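Local coordinates for protein transcriptional regulator URE2 (Saccharomyces cerevisiae, PDB 1K0D) that represses nitrogen-utilisation genes by holding GATA transcriptional activators in the cytoplasm, and has glutathione-dependent peroxidase activity through its glutathione S-transferase-like region, at residues I231-K234 against E239-K242; A218-N223 against H246-P251; L106-D111 against Q117-L122; G31-I36 against F124-H129. One frame throughout, in Å; residues are numbered along the deposited sequence.

Contact 1. Residues I231-K234 against E239-K242; sequences INIK and EVYK
The turn between the short helix 233-236 and helix 238-248, in the all-helical C-terminal domain of this glutathione S-transferase (GST) fold, is closed by Ile233 and Lys234 packing on Val240 and Tyr241. The aliphatic part of Lys234 runs alongside the tyrosine, pointing the same way, and lies over one face of its ring. Lys234 CG sits 3.8 Å from the Tyr241 ring centroid and 10° off the normal, a CH-pi contact, while Lys234 CB approaches Tyr241 CD1 at 3.5 Å. CG of Tyr241 is anti to the backbone N (chi1 -176°), which sets the ring alongside the lysine chain; its OH is hydrogen-bonded to Lys245 NZ. Helix 238-248 is tied in turn to helix 148-176: Val240 packs on Val165, Glu166 accepts hydrogen bonds from the backbone N atoms of Glu239 and Val240, and Glu239 OE2, already in a salt bridge with Lys242 NZ, is also paired with Arg173. At the edge of the Tyr241 ring lies Ile233 CG2, which also reaches Val240 CG1 at 3.8 Å, the two branched side chains crossing at about a right angle.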
loop_
_atom_site.group_PDB
_atom_site.type_symbol
_atom_site.label_atom_id
_atom_site.label_comp_id
_atom_site.label_asym_id
_atom_site.label_seq_id
_atom_site.Cartn_x
_atom_site.Cartn_y
_atom_site.Cartn_z
ATOM N N ILE B 231 11.568 -14.695 14.803
ATOM C CA ILE B 231 10.263 -14.493 15.418
ATOM C C ILE B 231 9.449 -15.779 15.423
ATOM O O ILE B 231 9.197 -16.372 14.383
ATOM C CB ILE B 231 9.471 -13.370 14.693
ATOM C CG1 ILE B 231 10.129 -12.017 14.980
ATOM C CG2 ILE B 231 8.033 -13.353 15.160
ATOM C CD1 ILE B 231 9.508 -10.850 14.232
ATOM N N ASN B 232 9.039 -16.198 16.614
ATOM C CA ASN B 232 8.254 -17.417 16.787
ATOM C C ASN B 232 6.817 -16.998 17.091
ATOM O O ASN B 232 6.488 -16.659 18.227
ATOM C CB ASN B 232 8.856 -18.231 17.945
ATOM C CG ASN B 232 8.136 -19.546 18.195
ATOM O OD1 ASN B 232 8.595 -20.365 18.997
ATOM N ND2 ASN B 232 7.010 -19.755 17.526
ATOM N N ILE B 233 5.966 -17.016 16.068
ATOM C CA ILE B 233 4.566 -16.607 16.216
ATOM C C ILE B 233 3.743 -17.438 17.209
ATOM O O ILE B 233 2.989 -16.891 18.019
ATOM C CB ILE B 233 3.846 -16.630 14.846
ATOM C CG1 ILE B 233 4.430 -15.548 13.935
ATOM C CG2 ILE B 233 2.349 -16.404 15.027
ATOM C CD1 ILE B 233 3.915 -15.613 12.510
ATOM N N LYS B 234 3.884 -18.758 17.132
ATOM C CA LYS B 234 3.153 -19.666 18.010
ATOM C C LYS B 234 3.345 -19.334 19.487
ATOM O O LYS B 234 2.409 -19.420 20.278
ATOM C CB LYS B 234 3.595 -21.107 17.734
ATOM C CG LYS B 234 2.936 -22.169 18.603
ATOM C CD LYS B 234 3.361 -23.561 18.150
ATOM C CE LYS B 234 2.907 -24.637 19.128
ATOM N NZ LYS B 234 1.426 -24.678 19.278
ATOM N N GLU B 239 -2.739 -15.316 19.600
ATOM C CA GLU B 239 -3.898 -14.987 18.769
ATOM C C GLU B 239 -3.566 -15.022 17.270
ATOM O O GLU B 239 -4.335 -15.558 16.469
ATOM C CB GLU B 239 -4.446 -13.606 19.143
ATOM C CG GLU B 239 -5.198 -13.553 20.465
ATOM C CD GLU B 239 -6.480 -14.374 20.444
ATOM O OE1 GLU B 239 -7.288 -14.202 19.505
ATOM O OE2 GLU B 239 -6.685 -15.188 21.370
ATOM N N VAL B 240 -2.430 -14.448 16.890
ATOM C CA VAL B 240 -2.029 -14.443 15.485
ATOM C C VAL B 240 -1.836 -15.882 15.039
ATOM O O VAL B 240 -2.091 -16.228 13.887
ATOM C CB VAL B 240 -0.704 -13.666 15.266
ATOM C CG1 VAL B 240 -0.212 -13.862 13.841
ATOM C CG2 VAL B 240 -0.924 -12.186 15.536
ATOM N N TYR B 241 -1.403 -16.727 15.969
ATOM C CA TYR B 241 -1.179 -18.128 15.656
ATOM C C TYR B 241 -2.467 -18.853 15.279
ATOM O O TYR B 241 -2.513 -19.531 14.253
ATOM C CB TYR B 241 -0.516 -18.844 16.833
ATOM C CG TYR B 241 -0.172 -20.278 16.512
ATOM C CD1 TYR B 241 0.844 -20.579 15.611
ATOM C CD2 TYR B 241 -0.903 -21.333 17.058
ATOM C CE1 TYR B 241 1.125 -21.890 15.255
ATOM C CE2 TYR B 241 -0.632 -22.653 16.708
ATOM C CZ TYR B 241 0.382 -22.921 15.805
ATOM O OH TYR B 241 0.647 -24.218 15.434
ATOM N N LYS B 242 -3.509 -18.722 16.101
ATOM C CA LYS B 242 -4.788 -19.386 15.813
ATOM C C LYS B 242 -5.342 -18.886 14.479
ATOM O O LYS B 242 -5.753 -19.660 13.615
ATOM C CB LYS B 242 -5.825 -19.087 16.896
ATOM C CG LYS B 242 -5.456 -19.483 18.310
ATOM C CD LYS B 242 -6.665 -19.262 19.215
ATOM C CE LYS B 242 -6.280 -19.142 20.674
ATOM N NZ LYS B 242 -5.567 -17.860 20.925
#

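Contact 2. Residues A218-N223 against H246-P251; sequences AFVPWN and HMMRRP
Val220 meets Met247 and Met248 through apolar contacts alone, its two methyl branches divided between the two methionines. CG2 of Val220, anti to the carbonyl carbon, faces Met247 and is touched by much of that side chain: Met247 CB lies 3.8 Å from Val220 CG2, and Met247 SD 3.5 Å from it. The bend at chi3 of Met247 (-89°) folds the terminal methyl back over the same branch, where Met247 CE and Val220 CG2 are only 3.3 Å apart, tighter than normal van der Waals contact. CG1 of Val220 turns to the end of Met248, which slides past it in the opposite direction; the modelled separation is too short to be reliable in detail.

The contact is buried where the helical C-terminal domain of the GST fold meets the thioredoxin-like domain, the short, weakly bonded helix 220-223 being wedged between helix 238-248 and helix 29-40. Val220 touches Ile36 on the latter, while Met248 extends the apolar layer to Val253 and Leu257 of the last helix.

Polar bonds lie beside the methionines rather than between the segments. Asn223 N donates to Phe219 O at 2.9 Å, and Arg250 N to Met247 O at 3.1 Å. Farther out, Phe219 is edge-to-face with His129, Asn223 OD1 is hydrogen-bonded to Tyr162 OH, and Arg250 NE reaches Glu40 in an interdomain salt bridge.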
loop_
_atom_site.group_PDB
_atom_site.type_symbol
_atom_site.label_atom_id
_atom_site.label_comp_id
_atom_site.label_asym_id
_atom_site.label_seq_id
_atom_site.Cartn_x
_atom_site.Cartn_y
_atom_site.Cartn_z
ATOM N N ALA B 218 -4.122 -11.308 3.590
ATOM C CA ALA B 218 -2.911 -10.607 3.181
ATOM C C ALA B 218 -1.694 -10.896 4.056
ATOM O O ALA B 218 -0.564 -10.802 3.585
ATOM C CB ALA B 218 -3.166 -9.091 3.140
ATOM N N PHE B 219 -1.918 -11.236 5.323
ATOM C CA PHE B 219 -0.805 -11.505 6.244
ATOM C C PHE B 219 -0.256 -12.921 6.161
ATOM O O PHE B 219 0.909 -13.168 6.474
ATOM C CB PHE B 219 -1.224 -11.252 7.698
ATOM C CG PHE B 219 -1.424 -9.801 8.040
ATOM C CD1 PHE B 219 -2.657 -9.186 7.831
ATOM C CD2 PHE B 219 -0.375 -9.050 8.576
ATOM C CE1 PHE B 219 -2.845 -7.842 8.151
ATOM C CE2 PHE B 219 -0.548 -7.703 8.901
ATOM C CZ PHE B 219 -1.788 -7.095 8.687
ATOM N N VAL B 220 -1.111 -13.840 5.733
ATOM C CA VAL B 220 -0.776 -15.252 5.640
ATOM C C VAL B 220 0.565 -15.653 5.021
ATOM O O VAL B 220 1.330 -16.389 5.638
ATOM C CB VAL B 220 -1.921 -16.024 4.931
ATOM C CG1 VAL B 220 -1.475 -17.422 4.567
ATOM C CG2 VAL B 220 -3.125 -16.101 5.854
ATOM N N PRO B 221 0.871 -15.174 3.804
ATOM C CA PRO B 221 2.146 -15.550 3.181
ATOM C C PRO B 221 3.370 -15.153 3.991
ATOM O O PRO B 221 4.376 -15.855 3.986
ATOM C CB PRO B 221 2.100 -14.834 1.831
ATOM C CG PRO B 221 0.627 -14.725 1.556
ATOM C CD PRO B 221 0.081 -14.326 2.898
ATOM N N TRP B 222 3.276 -14.023 4.686
ATOM C CA TRP B 222 4.391 -13.525 5.482
ATOM C C TRP B 222 4.506 -14.149 6.861
ATOM O O TRP B 222 5.614 -14.375 7.354
ATOM C CB TRP B 222 4.298 -12.011 5.612
ATOM C CG TRP B 222 4.380 -11.317 4.297
ATOM C CD1 TRP B 222 3.348 -11.034 3.443
ATOM C CD2 TRP B 222 5.571 -10.850 3.660
ATOM N NE1 TRP B 222 3.829 -10.417 2.310
ATOM C CE2 TRP B 222 5.190 -10.293 2.418
ATOM C CE3 TRP B 222 6.925 -10.851 4.016
ATOM C CZ2 TRP B 222 6.120 -9.738 1.530
ATOM C CZ3 TRP B 222 7.852 -10.298 3.131
ATOM C CH2 TRP B 222 7.441 -9.749 1.904
ATOM N N ASN B 223 3.369 -14.422 7.494
ATOM C CA ASN B 223 3.400 -15.031 8.820
ATOM C C ASN B 223 4.246 -16.305 8.783
ATOM O O ASN B 223 4.660 -16.819 9.821
ATOM C CB ASN B 223 1.982 -15.374 9.296
ATOM C CG ASN B 223 1.102 -14.149 9.456
ATOM O OD1 ASN B 223 1.549 -13.106 9.931
ATOM N ND2 ASN B 223 -0.166 -14.277 9.077
ATOM N N HIS B 246 -6.188 -21.026 11.181
ATOM C CA HIS B 246 -7.536 -21.186 10.663
ATOM C C HIS B 246 -7.486 -20.986 9.154
ATOM O O HIS B 246 -8.086 -21.743 8.399
ATOM C CB HIS B 246 -8.483 -20.151 11.274
ATOM C CG HIS B 246 -9.122 -20.587 12.556
ATOM N ND1 HIS B 246 -9.954 -21.684 12.638
ATOM C CD2 HIS B 246 -9.093 -20.045 13.796
ATOM C CE1 HIS B 246 -10.411 -21.795 13.873
ATOM N NE2 HIS B 246 -9.904 -20.813 14.596
ATOM N N MET B 247 -6.744 -19.974 8.713
ATOM C CA MET B 247 -6.643 -19.678 7.287
ATOM C C MET B 247 -5.855 -20.736 6.510
ATOM O O MET B 247 -6.232 -21.101 5.396
ATOM C CB MET B 247 -6.022 -18.285 7.083
ATOM C CG MET B 247 -6.845 -17.139 7.700
ATOM S SD MET B 247 -6.336 -15.483 7.151
ATOM C CE MET B 247 -5.073 -15.095 8.386
ATOM N N MET B 248 -4.771 -21.228 7.101
ATOM C CA MET B 248 -3.944 -22.250 6.467
ATOM C C MET B 248 -4.685 -23.575 6.235
ATOM O O MET B 248 -4.226 -24.405 5.460
ATOM C CB MET B 248 -2.687 -22.515 7.310
ATOM C CG MET B 248 -1.693 -21.362 7.361
ATOM S SD MET B 248 -0.630 -21.262 5.899
ATOM C CE MET B 248 -1.756 -20.552 4.739
ATOM N N ARG B 249 -5.823 -23.774 6.900
ATOM C CA ARG B 249 -6.584 -25.012 6.730
ATOM C C ARG B 249 -7.622 -24.929 5.616
ATOM O O ARG B 249 -8.243 -25.936 5.267
ATOM C CB ARG B 249 -7.292 -25.399 8.030
ATOM C CG ARG B 249 -6.351 -25.552 9.204
ATOM C CD ARG B 249 -7.033 -26.175 10.402
ATOM N NE ARG B 249 -6.101 -26.250 11.524
ATOM C CZ ARG B 249 -6.038 -25.360 12.510
ATOM N NH1 ARG B 249 -6.865 -24.321 12.528
ATOM N NH2 ARG B 249 -5.128 -25.501 13.465
ATOM N N ARG B 250 -7.821 -23.737 5.059
ATOM C CA ARG B 250 -8.799 -23.570 3.988
ATOM C C ARG B 250 -8.284 -24.151 2.670
ATOM O O ARG B 250 -7.143 -23.908 2.266
ATOM C CB ARG B 250 -9.143 -22.087 3.820
ATOM C CG ARG B 250 -9.694 -21.435 5.091
ATOM C CD ARG B 250 -9.960 -19.967 4.862
ATOM N NE ARG B 250 -10.927 -19.767 3.784
ATOM C CZ ARG B 250 -12.247 -19.754 3.950
ATOM N NH1 ARG B 250 -12.776 -19.929 5.157
ATOM N NH2 ARG B 250 -13.038 -19.558 2.906
ATOM N N PRO B 251 -9.121 -24.931 1.978
ATOM C CA PRO B 251 -8.699 -25.528 0.711
ATOM C C PRO B 251 -8.102 -24.542 -0.291
ATOM O O PRO B 251 -6.994 -24.760 -0.806
ATOM C CB PRO B 251 -9.980 -26.178 0.198
ATOM C CG PRO B 251 -10.628 -26.632 1.462
ATOM C CD PRO B 251 -10.461 -25.415 2.363
#

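Contact 3. Residues L106-D111 against Q117-L122; sequences LLWSDD and QINAWL
Trp108 turns the edge of its indole toward Ile118 and Asn119, joining the linker between the thioredoxin-like and helical domains of the GST fold to the first long helix of the helical domain, 112-142. The six-membered part of the ring does the touching. Ile118 CG2 meets it in the ring plane, 3.6 Å from Trp108 CZ3, and Asn119 ND2 comes to the neighbouring corner, also near the plane, 3.6 Å from Trp108 CH2. The amide of Asn119 is inclined to the indole by 39°, and its contact with the carbon rim is one of packing. CG of Trp108 stands anti to the backbone N (chi1 -173°), which carries the ring out beside the helix. The other branch of Ile118 completes this first shell: its CD1 lies 3.9 Å from Trp108 CE3 and 4.3 Å from Ser109 CB.

Farther out, Trp108 also packs on Val95 and Asn119 on Leu92, both of helix 87-102, so the contact sits between that helix and helix 112-142. Helix 112-142 also borders the second subunit: Asn119 packs on Ala89 of that subunit, and Trp121 is edge-to-face with its Trp85.

The linker is shaped by its own polar bonds as it enters the helix. Asp111 is the N-cap, its OD2 bonded to the backbone N of Asp114. Ser109 to Asp111 form an ST turn, Ser109 OG accepting from Asp111 N at 3.2 Å with an N-H...O angle of 161°.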
loop_
_atom_site.group_PDB
_atom_site.type_symbol
_atom_site.label_atom_id
_atom_site.label_comp_id
_atom_site.label_asym_id
_atom_site.label_seq_id
_atom_site.Cartn_x
_atom_site.Cartn_y
_atom_site.Cartn_z
ATOM N N LEU B 106 -17.653 -11.436 -1.426
ATOM C CA LEU B 106 -16.823 -12.456 -0.792
ATOM C C LEU B 106 -15.462 -11.854 -0.407
ATOM O O LEU B 106 -14.833 -11.178 -1.218
ATOM C CB LEU B 106 -16.625 -13.620 -1.766
ATOM C CG LEU B 106 -16.486 -15.045 -1.229
ATOM C CD1 LEU B 106 -16.070 -15.964 -2.377
ATOM C CD2 LEU B 106 -15.458 -15.099 -0.113
ATOM N N LEU B 107 -15.024 -12.100 0.827
ATOM C CA LEU B 107 -13.746 -11.593 1.337
ATOM C C LEU B 107 -13.696 -10.061 1.301
ATOM O O LEU B 107 -12.628 -9.459 1.431
ATOM C CB LEU B 107 -12.587 -12.141 0.494
ATOM C CG LEU B 107 -12.444 -13.649 0.270
ATOM C CD1 LEU B 107 -11.316 -13.902 -0.710
ATOM C CD2 LEU B 107 -12.165 -14.351 1.586
ATOM N N TRP B 108 -14.855 -9.434 1.161
ATOM C CA TRP B 108 -14.924 -7.983 1.033
ATOM C C TRP B 108 -16.178 -7.507 1.770
ATOM O O TRP B 108 -16.645 -8.165 2.703
ATOM C CB TRP B 108 -14.990 -7.676 -0.474
ATOM C CG TRP B 108 -14.900 -6.239 -0.946
ATOM C CD1 TRP B 108 -15.646 -5.673 -1.947
ATOM C CD2 TRP B 108 -13.980 -5.227 -0.516
ATOM N NE1 TRP B 108 -15.249 -4.382 -2.165
ATOM C CE2 TRP B 108 -14.229 -4.078 -1.303
ATOM C CE3 TRP B 108 -12.972 -5.178 0.450
ATOM C CZ2 TRP B 108 -13.508 -2.893 -1.151
ATOM C CZ3 TRP B 108 -12.250 -3.998 0.603
ATOM C CH2 TRP B 108 -12.523 -2.870 -0.195
ATOM N N SER B 109 -16.719 -6.366 1.359
ATOM C CA SER B 109 -17.926 -5.849 1.982
ATOM C C SER B 109 -18.580 -4.821 1.075
ATOM O O SER B 109 -17.891 -4.081 0.370
ATOM C CB SER B 109 -17.605 -5.205 3.328
ATOM O OG SER B 109 -18.786 -4.709 3.943
ATOM N N ASP B 110 -19.906 -4.785 1.091
ATOM C CA ASP B 110 -20.649 -3.833 0.280
ATOM C C ASP B 110 -20.880 -2.548 1.074
ATOM O O ASP B 110 -21.514 -1.615 0.589
ATOM C CB ASP B 110 -21.997 -4.430 -0.134
ATOM C CG ASP B 110 -22.762 -5.017 1.042
ATOM O OD1 ASP B 110 -22.850 -4.357 2.102
ATOM O OD2 ASP B 110 -23.283 -6.143 0.909
ATOM N N ASP B 111 -20.351 -2.511 2.294
ATOM C CA ASP B 111 -20.497 -1.362 3.187
ATOM C C ASP B 111 -19.229 -0.493 3.218
ATOM O O ASP B 111 -18.138 -0.983 3.528
ATOM C CB ASP B 111 -20.827 -1.869 4.591
ATOM C CG ASP B 111 -20.921 -0.759 5.610
ATOM O OD1 ASP B 111 -21.842 0.078 5.504
ATOM O OD2 ASP B 111 -20.072 -0.723 6.526
ATOM N N GLN B 117 -12.231 -0.129 6.778
ATOM C CA GLN B 117 -11.524 -0.844 7.832
ATOM C C GLN B 117 -10.644 -1.907 7.182
ATOM O O GLN B 117 -9.494 -2.109 7.583
ATOM C CB GLN B 117 -12.507 -1.493 8.806
ATOM C CG GLN B 117 -13.371 -0.500 9.587
ATOM C CD GLN B 117 -12.565 0.636 10.205
ATOM O OE1 GLN B 117 -12.358 1.688 9.584
ATOM N NE2 GLN B 117 -12.100 0.425 11.424
ATOM N N ILE B 118 -11.185 -2.577 6.167
ATOM C CA ILE B 118 -10.429 -3.598 5.452
ATOM C C ILE B 118 -9.223 -2.930 4.782
ATOM O O ILE B 118 -8.105 -3.440 4.849
ATOM C CB ILE B 118 -11.326 -4.305 4.411
ATOM C CG1 ILE B 118 -12.392 -5.127 5.143
ATOM C CG2 ILE B 118 -10.489 -5.206 3.501
ATOM C CD1 ILE B 118 -13.427 -5.749 4.238
ATOM N N ASN B 119 -9.446 -1.769 4.165
ATOM C CA ASN B 119 -8.356 -1.035 3.517
ATOM C C ASN B 119 -7.264 -0.637 4.509
ATOM O O ASN B 119 -6.083 -0.735 4.206
ATOM C CB ASN B 119 -8.892 0.214 2.828
ATOM C CG ASN B 119 -9.639 -0.104 1.555
ATOM O OD1 ASN B 119 -10.357 0.739 1.017
ATOM N ND2 ASN B 119 -9.464 -1.324 1.056
ATOM N N ALA B 120 -7.659 -0.191 5.694
ATOM C CA ALA B 120 -6.688 0.215 6.705
ATOM C C ALA B 120 -5.716 -0.930 6.999
ATOM O O ALA B 120 -4.501 -0.733 7.025
ATOM C CB ALA B 120 -7.402 0.642 7.984
ATOM N N TRP B 121 -6.253 -2.126 7.220
ATOM C CA TRP B 121 -5.409 -3.285 7.497
ATOM C C TRP B 121 -4.592 -3.675 6.272
ATOM O O TRP B 121 -3.429 -4.062 6.395
ATOM C CB TRP B 121 -6.254 -4.477 7.938
ATOM C CG TRP B 121 -6.809 -4.309 9.307
ATOM C CD1 TRP B 121 -8.104 -4.037 9.639
ATOM C CD2 TRP B 121 -6.076 -4.349 10.539
ATOM N NE1 TRP B 121 -8.222 -3.903 11.002
ATOM C CE2 TRP B 121 -6.994 -4.088 11.579
ATOM C CE3 TRP B 121 -4.732 -4.577 10.862
ATOM C CZ2 TRP B 121 -6.611 -4.048 12.928
ATOM C CZ3 TRP B 121 -4.350 -4.538 12.202
ATOM C CH2 TRP B 121 -5.289 -4.275 13.219
ATOM N N LEU B 122 -5.198 -3.559 5.094
ATOM C CA LEU B 122 -4.503 -3.912 3.865
ATOM C C LEU B 122 -3.315 -2.974 3.629
ATOM O O LEU B 122 -2.220 -3.429 3.301
ATOM C CB LEU B 122 -5.466 -3.866 2.680
ATOM C CG LEU B 122 -4.863 -4.210 1.318
ATOM C CD1 LEU B 122 -4.257 -5.629 1.331
ATOM C CD2 LEU B 122 -5.947 -4.101 0.270
#

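Contact 4. Residues G31-I36 against F124-H129; sequences GFKVAI and FQTSGH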
loop_
_atom_site.group_PDB
_atom_site.type_symbol
_atom_site.label_atom_id
_atom_site.label_comp_id
_atom_site.label_asym_id
_atom_site.label_seq_id
_atom_site.Cartn_x
_atom_site.Cartn_y
_atom_site.Cartn_z
ATOM N N GLY B 31 3.530 -12.711 -4.020
ATOM C CA GLY B 31 2.979 -13.449 -5.140
ATOM C C GLY B 31 1.919 -14.402 -4.628
ATOM O O GLY B 31 0.818 -14.467 -5.174
ATOM N N PHE B 32 2.245 -15.136 -3.567
ATOM C CA PHE B 32 1.296 -16.075 -2.987
ATOM C C PHE B 32 0.090 -15.356 -2.389
ATOM O O PHE B 32 -0.985 -15.941 -2.276
ATOM C CB PHE B 32 1.980 -16.946 -1.925
ATOM C CG PHE B 32 2.990 -17.904 -2.495
ATOM C CD1 PHE B 32 4.269 -17.470 -2.836
ATOM C CD2 PHE B 32 2.645 -19.231 -2.741
ATOM C CE1 PHE B 32 5.194 -18.345 -3.416
ATOM C CE2 PHE B 32 3.557 -20.116 -3.319
ATOM C CZ PHE B 32 4.837 -19.673 -3.659
ATOM N N LYS B 33 0.267 -14.092 -2.008
ATOM C CA LYS B 33 -0.836 -13.320 -1.445
ATOM C C LYS B 33 -1.912 -13.153 -2.515
ATOM O O LYS B 33 -3.103 -13.226 -2.222
ATOM C CB LYS B 33 -0.370 -11.934 -0.993
ATOM C CG LYS B 33 -1.483 -11.106 -0.355
ATOM C CD LYS B 33 -1.176 -9.616 -0.351
ATOM C CE LYS B 33 0.122 -9.307 0.361
ATOM N NZ LYS B 33 0.434 -7.844 0.276
ATOM N N VAL B 34 -1.488 -12.932 -3.757
ATOM C CA VAL B 34 -2.433 -12.765 -4.852
ATOM C C VAL B 34 -2.993 -14.127 -5.257
ATOM O O VAL B 34 -4.177 -14.254 -5.530
ATOM C CB VAL B 34 -1.768 -12.084 -6.086
ATOM C CG1 VAL B 34 -2.729 -12.084 -7.254
ATOM C CG2 VAL B 34 -1.381 -10.629 -5.747
ATOM N N ALA B 35 -2.134 -15.144 -5.291
ATOM C CA ALA B 35 -2.566 -16.491 -5.654
ATOM C C ALA B 35 -3.676 -16.933 -4.704
ATOM O O ALA B 35 -4.676 -17.503 -5.127
ATOM C CB ALA B 35 -1.386 -17.465 -5.581
ATOM N N ILE B 36 -3.499 -16.653 -3.419
ATOM C CA ILE B 36 -4.496 -17.011 -2.420
ATOM C C ILE B 36 -5.867 -16.382 -2.697
ATOM O O ILE B 36 -6.886 -17.075 -2.692
ATOM C CB ILE B 36 -4.027 -16.598 -1.008
ATOM C CG1 ILE B 36 -2.930 -17.557 -0.535
ATOM C CG2 ILE B 36 -5.207 -16.591 -0.041
ATOM C CD1 ILE B 36 -2.334 -17.195 0.794
ATOM N N PHE B 124 -1.869 -1.220 5.947
ATOM C CA PHE B 124 -0.956 -1.460 7.072
ATOM C C PHE B 124 -0.041 -2.655 6.732
ATOM O O PHE B 124 1.176 -2.607 6.931
ATOM C CB PHE B 124 -1.765 -1.759 8.340
ATOM C CG PHE B 124 -0.926 -2.101 9.545
ATOM C CD1 PHE B 124 0.107 -1.260 9.957
ATOM C CD2 PHE B 124 -1.206 -3.233 10.299
ATOM C CE1 PHE B 124 0.846 -1.542 11.108
ATOM C CE2 PHE B 124 -0.476 -3.528 11.453
ATOM C CZ PHE B 124 0.554 -2.679 11.860
ATOM N N GLN B 125 -0.630 -3.715 6.191
ATOM C CA GLN B 125 0.137 -4.906 5.820
ATOM C C GLN B 125 1.158 -4.644 4.708
ATOM O O GLN B 125 2.338 -4.958 4.857
ATOM C CB GLN B 125 -0.810 -6.036 5.382
ATOM C CG GLN B 125 -0.128 -7.398 5.201
ATOM C CD GLN B 125 0.622 -7.529 3.883
ATOM O OE1 GLN B 125 1.749 -8.016 3.849
ATOM N NE2 GLN B 125 -0.006 -7.107 2.794
ATOM N N THR B 126 0.707 -4.065 3.598
ATOM C CA THR B 126 1.586 -3.796 2.461
ATOM C C THR B 126 2.648 -2.723 2.708
ATOM O O THR B 126 3.750 -2.793 2.154
ATOM C CB THR B 126 0.775 -3.362 1.217
ATOM O OG1 THR B 126 0.118 -2.118 1.487
ATOM C CG2 THR B 126 -0.273 -4.407 0.866
ATOM N N SER B 127 2.318 -1.742 3.543
ATOM C CA SER B 127 3.227 -0.637 3.825
ATOM C C SER B 127 3.997 -0.681 5.142
ATOM O O SER B 127 5.116 -0.174 5.211
ATOM C CB SER B 127 2.454 0.683 3.736
ATOM O OG SER B 127 1.771 0.765 2.486
ATOM N N GLY B 128 3.419 -1.274 6.183
ATOM C CA GLY B 128 4.112 -1.317 7.462
ATOM C C GLY B 128 4.637 -2.671 7.908
ATOM O O GLY B 128 5.558 -2.755 8.715
ATOM N N HIS B 129 4.047 -3.728 7.370
ATOM C CA HIS B 129 4.394 -5.105 7.695
ATOM C C HIS B 129 5.426 -5.696 6.720
ATOM O O HIS B 129 6.581 -5.928 7.090
ATOM C CB HIS B 129 3.087 -5.911 7.703
ATOM C CG HIS B 129 3.254 -7.391 7.831
ATOM N ND1 HIS B 129 3.155 -8.245 6.750
ATOM C CD2 HIS B 129 3.409 -8.182 8.921
ATOM C CE1 HIS B 129 3.234 -9.495 7.172
ATOM N NE2 HIS B 129 3.388 -9.485 8.485
#
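Lys33 of helix 29-40 reaches across the interface between the thioredoxin-like and helical domains of the GST fold to meet Gln125 and Thr126 on helix 112-142. At the start of the second segment, Phe124 O accepts from Gly128 N at 2.7 Å and, weakly, from His129 N at 3.1 Å, the second bond making a pi-type turn. Gln125 comes from the opposite direction to Lys33, and the bend at chi2 (-79°) turns its amide toward the lysine. Lys33 NZ lies 2.7 Å from the amide atom modelled as Gln125 NE2; the amide is probably turned over in the model, and if so the contact may be a hydrogen bond. The firm partner of Lys33 NZ is Ser87 OG, and Asn30 OD1 is a weak one. Both residues belong to the glutathione site, so Lys33, its side chain about 4 Å from the bound glutathione, probably acts as a second-shell residue behind them.

Thr126 adds its methyl group, CG2, 3.6 Å from Lys33 NZ. Next along the helix, Ser127 OG is hydrogen-bonded to Thr126 OG1 of the second subunit, and Ser127 also touches a glutathione, while at the end of the segment the His129 ring meets Trp222, with His129 NE2 hydrogen-bonded to Tyr162 OH.

From the N terminus, contact 4 opens first, at 31-36 in the thioredoxin-like domain, and closes at 124-129 in the helical domain. Within that span contact 3 closes the short loop from the linker into helix 112-142, so both end on one helix, next to the second subunit. Contact 2 begins only later, at 218-223, and its return at 246-251 encloses contact 1, a local turn that shares helix 238-248. No loops cross. The two halves nevertheless meet in space: Trp222 and Phe219 of contact 2 pack on Gln125 of contact 4, and Ala218 on Leu122 of contact 3. Within the later half, Ile233 of contact 1 packs on Asn223 of contact 2.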